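Plasmodium falciparum gamete antigen 27/25 (PDB 1N81) is essential for sexual development of the malaria parasite as a gametocyte protein; its molecular function is unsettled, though it may dimerize. Local coordinates at residues R55-N60 and N76-I81; H24-Y29 and S82-S87; Y31-L36 and N44-D49. All coordinates share one frame; numbering follows the deposited sequence.

Contact 1: residues R55-N60 and N76-I81; sequences RYVRKN and NIVNRI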
loop_
_atom_site.group_PDB
_atom_site.type_symbol
_atom_site.label_atom_id
_atom_site.label_comp_id
_atom_site.label_asym_id
_atom_site.label_seq_id
_atom_site.Cartn_x
_atom_site.Cartn_y
_atom_site.Cartn_z
ATOM N N ARG A 55 -10.102 -11.325 -5.792
ATOM C CA ARG A 55 -11.421 -11.456 -5.177
ATOM C C ARG A 55 -11.372 -10.760 -3.809
ATOM O O ARG A 55 -12.337 -10.121 -3.394
ATOM C CB ARG A 55 -11.801 -12.939 -5.028
ATOM C CG ARG A 55 -13.249 -13.174 -4.581
ATOM C CD ARG A 55 -13.539 -14.656 -4.383
ATOM N NE ARG A 55 -13.029 -15.413 -5.516
ATOM C CZ ARG A 55 -12.014 -16.263 -5.445
ATOM N NH1 ARG A 55 -11.397 -16.481 -4.285
ATOM N NH2 ARG A 55 -11.604 -16.876 -6.542
ATOM N N TYR A 56 -10.250 -10.882 -3.095
ATOM C CA TYR A 56 -10.151 -10.200 -1.806
ATOM C C TYR A 56 -10.146 -8.694 -2.015
ATOM O O TYR A 56 -10.717 -7.954 -1.221
ATOM C CB TYR A 56 -8.902 -10.644 -1.019
ATOM C CG TYR A 56 -9.121 -11.920 -0.245
ATOM C CD1 TYR A 56 -9.463 -13.098 -0.903
ATOM C CD2 TYR A 56 -9.032 -11.939 1.139
ATOM C CE1 TYR A 56 -9.712 -14.259 -0.200
ATOM C CE2 TYR A 56 -9.284 -13.107 1.858
ATOM C CZ TYR A 56 -9.617 -14.257 1.174
ATOM O OH TYR A 56 -9.826 -15.422 1.860
ATOM N N VAL A 57 -9.506 -8.227 -3.072
ATOM C CA VAL A 57 -9.514 -6.779 -3.324
ATOM C C VAL A 57 -10.962 -6.304 -3.512
ATOM O O VAL A 57 -11.385 -5.340 -2.883
ATOM C CB VAL A 57 -8.676 -6.427 -4.578
ATOM C CG1 VAL A 57 -8.884 -4.931 -4.966
ATOM C CG2 VAL A 57 -7.160 -6.714 -4.279
ATOM N N ARG A 58 -11.718 -6.997 -4.370
ATOM C CA ARG A 58 -13.122 -6.650 -4.644
ATOM C C ARG A 58 -13.941 -6.573 -3.383
ATOM O O ARG A 58 -14.645 -5.607 -3.181
ATOM C CB ARG A 58 -13.775 -7.665 -5.568
ATOM C CG ARG A 58 -13.415 -7.528 -7.019
ATOM C CD ARG A 58 -14.378 -8.395 -7.834
ATOM N NE ARG A 58 -13.927 -8.596 -9.210
ATOM C CZ ARG A 58 -13.078 -9.546 -9.600
ATOM N NH1 ARG A 58 -12.576 -10.404 -8.718
ATOM N NH2 ARG A 58 -12.726 -9.630 -10.878
ATOM N N LYS A 59 -13.845 -7.606 -2.543
ATOM C CA LYS A 59 -14.559 -7.627 -1.277
ATOM C C LYS A 59 -14.257 -6.386 -0.449
ATOM O O LYS A 59 -15.153 -5.819 0.182
ATOM C CB LYS A 59 -14.185 -8.878 -0.481
ATOM C CG LYS A 59 -14.965 -9.060 0.814
ATOM C CD LYS A 59 -14.624 -10.399 1.449
ATOM C CE LYS A 59 -15.368 -10.636 2.746
ATOM N NZ LYS A 59 -15.164 -12.050 3.204
ATOM N N ASN A 60 -12.997 -5.951 -0.448
ATOM C CA ASN A 60 -12.639 -4.770 0.344
ATOM C C ASN A 60 -13.129 -3.491 -0.304
ATOM O O ASN A 60 -13.459 -2.547 0.398
ATOM C CB ASN A 60 -11.127 -4.727 0.631
ATOM C CG ASN A 60 -10.763 -5.571 1.848
ATOM O OD1 ASN A 60 -10.762 -5.081 2.969
ATOM N ND2 ASN A 60 -10.498 -6.851 1.629
ATOM N N ASN A 76 -2.166 -3.699 -10.419
ATOM C CA ASN A 76 -0.993 -3.463 -9.573
ATOM C C ASN A 76 -1.280 -3.668 -8.096
ATOM O O ASN A 76 -0.361 -4.006 -7.339
ATOM C CB ASN A 76 -0.404 -2.074 -9.782
ATOM C CG ASN A 76 0.336 -1.953 -11.113
ATOM O OD1 ASN A 76 0.665 -2.957 -11.737
ATOM N ND2 ASN A 76 0.614 -0.724 -11.533
ATOM N N ILE A 77 -2.524 -3.453 -7.671
ATOM C CA ILE A 77 -2.846 -3.686 -6.253
ATOM C C ILE A 77 -2.619 -5.176 -6.014
ATOM O O ILE A 77 -1.944 -5.562 -5.056
ATOM C CB ILE A 77 -4.334 -3.334 -5.883
ATOM C CG1 ILE A 77 -4.519 -1.821 -5.851
ATOM C CG2 ILE A 77 -4.687 -3.892 -4.476
ATOM C CD1 ILE A 77 -5.960 -1.398 -5.531
ATOM N N VAL A 78 -3.165 -6.004 -6.907
ATOM C CA VAL A 78 -3.016 -7.458 -6.805
ATOM C C VAL A 78 -1.531 -7.839 -6.830
ATOM O O VAL A 78 -1.079 -8.660 -6.018
ATOM C CB VAL A 78 -3.735 -8.194 -7.953
ATOM C CG1 VAL A 78 -3.440 -9.709 -7.864
ATOM C CG2 VAL A 78 -5.245 -7.952 -7.859
ATOM N N ASN A 79 -0.780 -7.242 -7.754
ATOM C CA ASN A 79 0.648 -7.536 -7.834
ATOM C C ASN A 79 1.347 -7.218 -6.523
ATOM O O ASN A 79 2.071 -8.055 -5.981
ATOM C CB ASN A 79 1.340 -6.733 -8.946
ATOM C CG ASN A 79 0.917 -7.163 -10.330
ATOM O OD1 ASN A 79 0.541 -8.304 -10.534
ATOM N ND2 ASN A 79 0.993 -6.251 -11.295
ATOM N N ARG A 80 1.130 -6.004 -6.017
ATOM C CA ARG A 80 1.779 -5.587 -4.769
ATOM C C ARG A 80 1.409 -6.521 -3.624
ATOM O O ARG A 80 2.252 -6.868 -2.799
ATOM C CB ARG A 80 1.417 -4.129 -4.413
ATOM C CG ARG A 80 2.218 -3.066 -5.223
ATOM C CD ARG A 80 1.982 -1.678 -4.623
ATOM N NE ARG A 80 0.565 -1.297 -4.674
ATOM C CZ ARG A 80 0.002 -0.675 -5.701
ATOM N NH1 ARG A 80 0.749 -0.364 -6.758
ATOM N NH2 ARG A 80 -1.289 -0.336 -5.657
ATOM N N ILE A 81 0.153 -6.942 -3.575
ATOM C CA ILE A 81 -0.269 -7.823 -2.503
ATOM C C ILE A 81 0.486 -9.162 -2.609
ATOM O O ILE A 81 1.067 -9.636 -1.631
ATOM C CB ILE A 81 -1.804 -8.057 -2.543
ATOM C CG1 ILE A 81 -2.556 -6.807 -2.018
ATOM C CG2 ILE A 81 -2.152 -9.279 -1.719
ATOM C CD1 ILE A 81 -4.140 -6.886 -2.171
#
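Val57 reaches from helix 50-63 to three residues of helix 71-89, Ile77, Val78 and Ile81, and the contact is entirely apolar. Its CB is directed at the partner helix. From there the two methyls diverge: CG1 lies anti to the backbone N (chi1 171°), which swings CG2 to the position beside that N and makes it the branch that touches. Val57 CG2 meets Ile81 CD1 at 3.7 Å and Ile77 CG2 at 3.8 Å, each side chain running obliquely to the valine. A third and looser neighbour is Val78, whose CG2 stands 4.2 Å from Val57 CG2. The isoleucines thus offer different atoms, Ile77 its short branch and Ile81 the end of its extended long one. Helices 50-63 and 71-89 follow one another in an all-helical fold; here their axes pass 10.4 Å apart at 117°, far from an antiparallel hairpin, Val57 and Val78 having the nearest CA atoms, 7.4 Å apart. All four touching residues are buried, and Ile53 of helix 50-63 also packs on Val78 and Ile81. Polar groups lie off the seam. Asn60 ND2 donates to Tyr56 O across 3.1 Å, straight at 175° but from above the carbonyl plane, and Asn60 N reaches the same oxygen from the other face. On helix 71-89, Arg80 is turned to other partners, a salt bridge to Glu22 and a hydrogen bond to Gln168.

Contact 2: residues H24-Y29 and S82-S87; sequences HACSDY and SDRLIS
Tyr29 and Leu85 set their side chains at about a right angle, while a little way off Cys26 lays its sulfur against the aliphatic part of Arg84. In the first pair the leucine brings both methyls to one ring carbon, CD2: Leu85 CD1 stands 3.5 Å from Tyr29 CD2, and Leu85 CD2 is 4.0 Å from the same atom. Leu85 CD1 also reaches Tyr29 CE2 at 3.6 Å, so the methyl sits beside the CD2-CE2 bond of the ring. With CG roughly anti to the backbone N (chi1 -155°), the ring is carried toward helix 71-89, where its CD2-CE2 side meets Leu85. In the second pair Cys26 SG touches Arg84 twice, at CD (3.8 Å) and at CB (3.9 Å), the extended arginine chain passing alongside the sulfur. These four buried residues join helix 13-35 to helix 71-89, two helices of an all-helical fold that lie far apart in sequence; Cys26 and Arg84 have the closest CA atoms, at 7.9 Å. Beyond the methylenes, the Arg84 guanidinium spans two helices, with salt bridges from NH1 to Glu22 of helix 13-35 itself and from NH2 to Glu109 of helix 96-122, which would balance its charge inside the protein. Tyr29 OH is hydrogen-bonded to Ala46 O, and its ring meets that of Tyr56 edge-to-face, so the tyrosine is held at its hydroxyl and its ring as well as by Leu85. Leu106 of helix 96-122 packs on Cys26 and Arg84 alike.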
loop_
_atom_site.group_PDB
_atom_site.type_symbol
_atom_site.label_atom_id
_atom_site.label_comp_id
_atom_site.label_asym_id
_atom_site.label_seq_id
_atom_site.Cartn_x
_atom_site.Cartn_y
_atom_site.Cartn_z
ATOM N N HIS A 24 -6.082 -3.886 3.785
ATOM C CA HIS A 24 -6.957 -4.819 4.506
ATOM C C HIS A 24 -7.114 -6.065 3.669
ATOM O O HIS A 24 -7.178 -7.185 4.193
ATOM C CB HIS A 24 -8.330 -4.204 4.801
ATOM C CG HIS A 24 -8.320 -3.269 5.969
ATOM N ND1 HIS A 24 -8.591 -3.685 7.257
ATOM C CD2 HIS A 24 -7.987 -1.956 6.064
ATOM C CE1 HIS A 24 -8.423 -2.673 8.090
ATOM N NE2 HIS A 24 -8.053 -1.609 7.394
ATOM N N ALA A 25 -7.144 -5.896 2.351
ATOM C CA ALA A 25 -7.254 -7.085 1.511
ATOM C C ALA A 25 -5.981 -7.931 1.737
ATOM O O ALA A 25 -6.031 -9.166 1.771
ATOM C CB ALA A 25 -7.389 -6.700 0.009
ATOM N N CYS A 26 -4.844 -7.262 1.901
ATOM C CA CYS A 26 -3.584 -7.966 2.115
ATOM C C CYS A 26 -3.616 -8.686 3.486
ATOM O O CYS A 26 -3.290 -9.866 3.578
ATOM C CB CYS A 26 -2.396 -6.983 2.036
ATOM S SG CYS A 26 -0.767 -7.821 1.987
ATOM N N SER A 27 -4.010 -7.967 4.532
ATOM C CA SER A 27 -4.107 -8.550 5.861
ATOM C C SER A 27 -5.047 -9.756 5.806
ATOM O O SER A 27 -4.694 -10.834 6.271
ATOM C CB SER A 27 -4.626 -7.508 6.847
ATOM O OG SER A 27 -4.709 -8.063 8.160
ATOM N N ASP A 28 -6.236 -9.583 5.225
ATOM C CA ASP A 28 -7.182 -10.698 5.111
ATOM C C ASP A 28 -6.541 -11.913 4.422
ATOM O O ASP A 28 -6.634 -13.049 4.891
ATOM C CB ASP A 28 -8.434 -10.313 4.294
ATOM C CG ASP A 28 -9.343 -9.322 5.019
ATOM O OD1 ASP A 28 -9.175 -9.078 6.231
ATOM O OD2 ASP A 28 -10.239 -8.777 4.354
ATOM N N TYR A 29 -5.898 -11.682 3.285
ATOM C CA TYR A 29 -5.301 -12.787 2.558
ATOM C C TYR A 29 -4.194 -13.463 3.361
ATOM O O TYR A 29 -3.973 -14.665 3.233
ATOM C CB TYR A 29 -4.759 -12.316 1.221
ATOM C CG TYR A 29 -4.703 -13.419 0.220
ATOM C CD1 TYR A 29 -5.804 -13.707 -0.569
ATOM C CD2 TYR A 29 -3.533 -14.188 0.054
ATOM C CE1 TYR A 29 -5.760 -14.739 -1.521
ATOM C CE2 TYR A 29 -3.477 -15.228 -0.893
ATOM C CZ TYR A 29 -4.597 -15.494 -1.675
ATOM O OH TYR A 29 -4.571 -16.503 -2.615
ATOM N N SER A 82 0.491 -9.760 -3.798
ATOM C CA SER A 82 1.194 -11.024 -3.965
ATOM C C SER A 82 2.667 -10.839 -3.584
ATOM O O SER A 82 3.245 -11.687 -2.912
ATOM C CB SER A 82 1.079 -11.538 -5.404
ATOM O OG SER A 82 1.656 -12.833 -5.474
ATOM N N ASP A 83 3.275 -9.729 -3.981
ATOM C CA ASP A 83 4.668 -9.550 -3.605
ATOM C C ASP A 83 4.869 -9.485 -2.096
ATOM O O ASP A 83 5.871 -9.973 -1.584
ATOM C CB ASP A 83 5.258 -8.319 -4.290
ATOM C CG ASP A 83 5.393 -8.513 -5.806
ATOM O OD1 ASP A 83 5.280 -9.676 -6.274
ATOM O OD2 ASP A 83 5.617 -7.518 -6.526
ATOM N N ARG A 84 3.912 -8.902 -1.378
ATOM C CA ARG A 84 4.024 -8.812 0.073
ATOM C C ARG A 84 3.909 -10.206 0.662
ATOM O O ARG A 84 4.569 -10.501 1.652
ATOM C CB ARG A 84 2.944 -7.896 0.681
ATOM C CG ARG A 84 3.154 -6.391 0.419
ATOM C CD ARG A 84 2.103 -5.547 1.171
ATOM N NE ARG A 84 2.168 -4.166 0.709
ATOM C CZ ARG A 84 1.400 -3.650 -0.243
ATOM N NH1 ARG A 84 0.473 -4.391 -0.843
ATOM N NH2 ARG A 84 1.591 -2.394 -0.612
ATOM N N LEU A 85 3.069 -11.057 0.063
ATOM C CA LEU A 85 2.908 -12.428 0.568
ATOM C C LEU A 85 4.270 -13.144 0.525
ATOM O O LEU A 85 4.702 -13.758 1.507
ATOM C CB LEU A 85 1.907 -13.201 -0.290
ATOM C CG LEU A 85 0.508 -12.575 -0.416
ATOM C CD1 LEU A 85 -0.383 -13.503 -1.205
ATOM C CD2 LEU A 85 -0.084 -12.301 0.936
ATOM N N ILE A 86 4.938 -13.047 -0.618
ATOM C CA ILE A 86 6.246 -13.675 -0.807
ATOM C C ILE A 86 7.329 -13.013 0.063
ATOM O O ILE A 86 8.210 -13.687 0.574
ATOM C CB ILE A 86 6.628 -13.654 -2.302
ATOM C CG1 ILE A 86 5.738 -14.671 -3.038
ATOM C CG2 ILE A 86 8.100 -13.959 -2.492
ATOM C CD1 ILE A 86 5.917 -14.678 -4.525
ATOM N N SER A 87 7.236 -11.703 0.276
ATOM C CA SER A 87 8.219 -11.012 1.098
ATOM C C SER A 87 8.082 -11.301 2.602
ATOM O O SER A 87 9.083 -11.392 3.322
ATOM C CB SER A 87 8.102 -9.500 0.867
ATOM O OG SER A 87 9.054 -8.777 1.632
#

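Contact 3: residues Y31-L36 and N44-D49; sequences YLLMTL and NYALKD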
loop_
_atom_site.group_PDB
_atom_site.type_symbol
_atom_site.label_atom_id
_atom_site.label_comp_id
_atom_site.label_asym_id
_atom_site.label_seq_id
_atom_site.Cartn_x
_atom_site.Cartn_y
_atom_site.Cartn_z
ATOM N N TYR A 31 -4.305 -13.788 6.478
ATOM C CA TYR A 31 -5.020 -14.605 7.450
ATOM C C TYR A 31 -5.344 -15.953 6.800
ATOM O O TYR A 31 -5.184 -17.000 7.413
ATOM C CB TYR A 31 -6.317 -13.949 7.876
ATOM C CG TYR A 31 -7.045 -14.743 8.940
ATOM C CD1 TYR A 31 -6.715 -14.609 10.279
ATOM C CD2 TYR A 31 -8.047 -15.649 8.597
ATOM C CE1 TYR A 31 -7.368 -15.356 11.253
ATOM C CE2 TYR A 31 -8.704 -16.401 9.564
ATOM C CZ TYR A 31 -8.363 -16.248 10.881
ATOM O OH TYR A 31 -9.028 -16.987 11.831
ATOM N N LEU A 32 -5.797 -15.917 5.554
ATOM C CA LEU A 32 -6.103 -17.135 4.817
ATOM C C LEU A 32 -4.854 -18.020 4.804
ATOM O O LEU A 32 -4.901 -19.205 5.155
ATOM C CB LEU A 32 -6.500 -16.805 3.366
ATOM C CG LEU A 32 -6.613 -18.008 2.422
ATOM C CD1 LEU A 32 -7.794 -18.901 2.911
ATOM C CD2 LEU A 32 -6.829 -17.551 0.969
ATOM N N LEU A 33 -3.729 -17.435 4.390
ATOM C CA LEU A 33 -2.489 -18.194 4.312
ATOM C C LEU A 33 -2.246 -18.925 5.614
ATOM O O LEU A 33 -1.885 -20.098 5.622
ATOM C CB LEU A 33 -1.300 -17.277 4.001
ATOM C CG LEU A 33 -1.263 -16.792 2.556
ATOM C CD1 LEU A 33 -0.049 -15.905 2.314
ATOM C CD2 LEU A 33 -1.249 -17.990 1.643
ATOM N N MET A 34 -2.457 -18.218 6.714
ATOM C CA MET A 34 -2.263 -18.782 8.032
ATOM C C MET A 34 -3.172 -19.999 8.261
ATOM O O MET A 34 -2.737 -20.990 8.824
ATOM C CB MET A 34 -2.485 -17.689 9.082
ATOM C CG MET A 34 -2.217 -18.090 10.532
ATOM S SD MET A 34 -3.642 -18.954 11.198
ATOM C CE MET A 34 -4.823 -17.618 11.383
ATOM N N THR A 35 -4.413 -19.948 7.793
ATOM C CA THR A 35 -5.310 -21.084 7.990
ATOM C C THR A 35 -4.927 -22.247 7.080
ATOM O O THR A 35 -5.401 -23.363 7.263
ATOM C CB THR A 35 -6.810 -20.739 7.712
ATOM O OG1 THR A 35 -7.027 -20.557 6.302
ATOM C CG2 THR A 35 -7.231 -19.495 8.473
ATOM N N LEU A 36 -4.079 -21.984 6.090
ATOM C CA LEU A 36 -3.646 -23.032 5.173
ATOM C C LEU A 36 -2.226 -23.492 5.513
ATOM O O LEU A 36 -1.629 -24.263 4.769
ATOM C CB LEU A 36 -3.650 -22.528 3.724
ATOM C CG LEU A 36 -4.902 -21.977 3.047
ATOM C CD1 LEU A 36 -4.511 -21.375 1.702
ATOM C CD2 LEU A 36 -5.925 -23.084 2.842
ATOM N N ASN A 44 1.109 -23.134 -0.859
ATOM C CA ASN A 44 1.967 -22.747 -1.972
ATOM C C ASN A 44 1.171 -22.189 -3.117
ATOM O O ASN A 44 1.559 -21.181 -3.707
ATOM C CB ASN A 44 2.819 -23.915 -2.489
ATOM C CG ASN A 44 3.877 -23.456 -3.471
ATOM O OD1 ASN A 44 3.782 -23.696 -4.666
ATOM N ND2 ASN A 44 4.893 -22.771 -2.960
ATOM N N TYR A 45 0.053 -22.835 -3.429
ATOM C CA TYR A 45 -0.790 -22.391 -4.541
ATOM C C TYR A 45 -1.372 -20.997 -4.307
ATOM O O TYR A 45 -1.427 -20.173 -5.230
ATOM C CB TYR A 45 -1.950 -23.367 -4.787
ATOM C CG TYR A 45 -2.806 -22.967 -5.970
ATOM C CD1 TYR A 45 -2.305 -23.030 -7.266
ATOM C CD2 TYR A 45 -4.110 -22.494 -5.787
ATOM C CE1 TYR A 45 -3.078 -22.631 -8.348
ATOM C CE2 TYR A 45 -4.888 -22.096 -6.856
ATOM C CZ TYR A 45 -4.368 -22.164 -8.132
ATOM O OH TYR A 45 -5.120 -21.749 -9.201
ATOM N N ALA A 46 -1.835 -20.754 -3.088
ATOM C CA ALA A 46 -2.413 -19.452 -2.746
ATOM C C ALA A 46 -1.440 -18.265 -2.910
ATOM O O ALA A 46 -1.851 -17.195 -3.357
ATOM C CB ALA A 46 -2.932 -19.488 -1.336
ATOM N N LEU A 47 -0.158 -18.463 -2.590
ATOM C CA LEU A 47 0.819 -17.384 -2.686
ATOM C C LEU A 47 0.723 -16.628 -4.003
ATOM O O LEU A 47 0.811 -15.396 -4.031
ATOM C CB LEU A 47 2.252 -17.924 -2.489
ATOM C CG LEU A 47 2.548 -18.464 -1.091
ATOM C CD1 LEU A 47 3.991 -19.021 -1.014
ATOM C CD2 LEU A 47 2.350 -17.339 -0.083
ATOM N N LYS A 48 0.535 -17.343 -5.100
ATOM C CA LYS A 48 0.431 -16.646 -6.376
ATOM C C LYS A 48 -0.944 -16.767 -7.047
ATOM O O LYS A 48 -1.079 -16.572 -8.252
ATOM C CB LYS A 48 1.522 -17.133 -7.344
ATOM C CG LYS A 48 2.890 -16.496 -7.113
ATOM C CD LYS A 48 3.759 -16.619 -8.364
ATOM C CE LYS A 48 5.120 -16.002 -8.143
ATOM N NZ LYS A 48 5.026 -14.557 -7.767
ATOM N N ASP A 49 -1.972 -17.091 -6.273
ATOM C CA ASP A 49 -3.327 -17.209 -6.841
ATOM C C ASP A 49 -3.924 -15.821 -7.089
ATOM O O ASP A 49 -4.680 -15.308 -6.258
ATOM C CB ASP A 49 -4.214 -17.956 -5.871
ATOM C CG ASP A 49 -5.585 -18.210 -6.427
ATOM O OD1 ASP A 49 -5.926 -17.717 -7.547
ATOM O OD2 ASP A 49 -6.305 -18.919 -5.714
#
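Leu33, in the last turn of helix 13-35, and Leu36, just past its end, close over Ala46 and Leu47 of segment 44-49 by apolar packing. The two methyls of Leu33 divide the work. Its CD1 meets Leu47 CD2 at 3.7 Å, and its CD2 meets Ala46 CB, also at 3.7 Å, while Leu47 CD2 lies 4.0 Å from Leu33 CD2 and so bears on both branches. The two leucines cross at about a right angle. Neither aims its CB straight at the other segment; in Leu33 the CG stands beside the backbone N (chi1 -74°), and the fork at its end comes closer than its base. Leu36 adds one methyl, CD1, 3.9 Å from Ala46 CB. The alanine is thus touched by two leucines. Its small side chain is consistent with the close backbones, 7.2 Å between the CA atoms of Leu33 and Ala46.

Hydrogen bonds run within the segments, beside the packing. Thr35 OG1 donates to Leu32 O at 2.8 Å, lying in the carbonyl plane on a lone pair, one residue before Leu36 leaves helical geometry. At the other segment Asp49 N bonds to Ala46 O at 2.9 Å. Asp49 is the N-cap of helix 50-63: its side chain caps a backbone N just past the segment, and OD2 is hydrogen-bonded to Ser52 OG.

The contact closes the turn between the successive helices 13-35 and 42-47. Helix 71-89 backs it, with Leu85 packed on Leu33 and Ser82 OG hydrogen-bonded to Leu47 O, while helix 96-122 lies against Tyr31 and Met34 through Ile99.

How the contacts relate
Contacts 1 and 2 lie deepest, each centred about 10 Å from the centre of the chain, and share helix 71-89; contact 3, centred about 19 Å out, is peripheral but still largely buried, Leu36 alone of its four touching residues being partly exposed, and shares helix 13-35 with contact 2. Contact 2 is thus the hub, its centre about 9 Å from the centre of each of the others. Their chemistry differs with place: contact 1 joins branched aliphatic residues of successive helices, contact 2 adds an aromatic ring, a sulfur and a buried arginine between helices distant in sequence, and contact 3 packs leucines and an alanine next to the connection between helices 13-35 and 42-47.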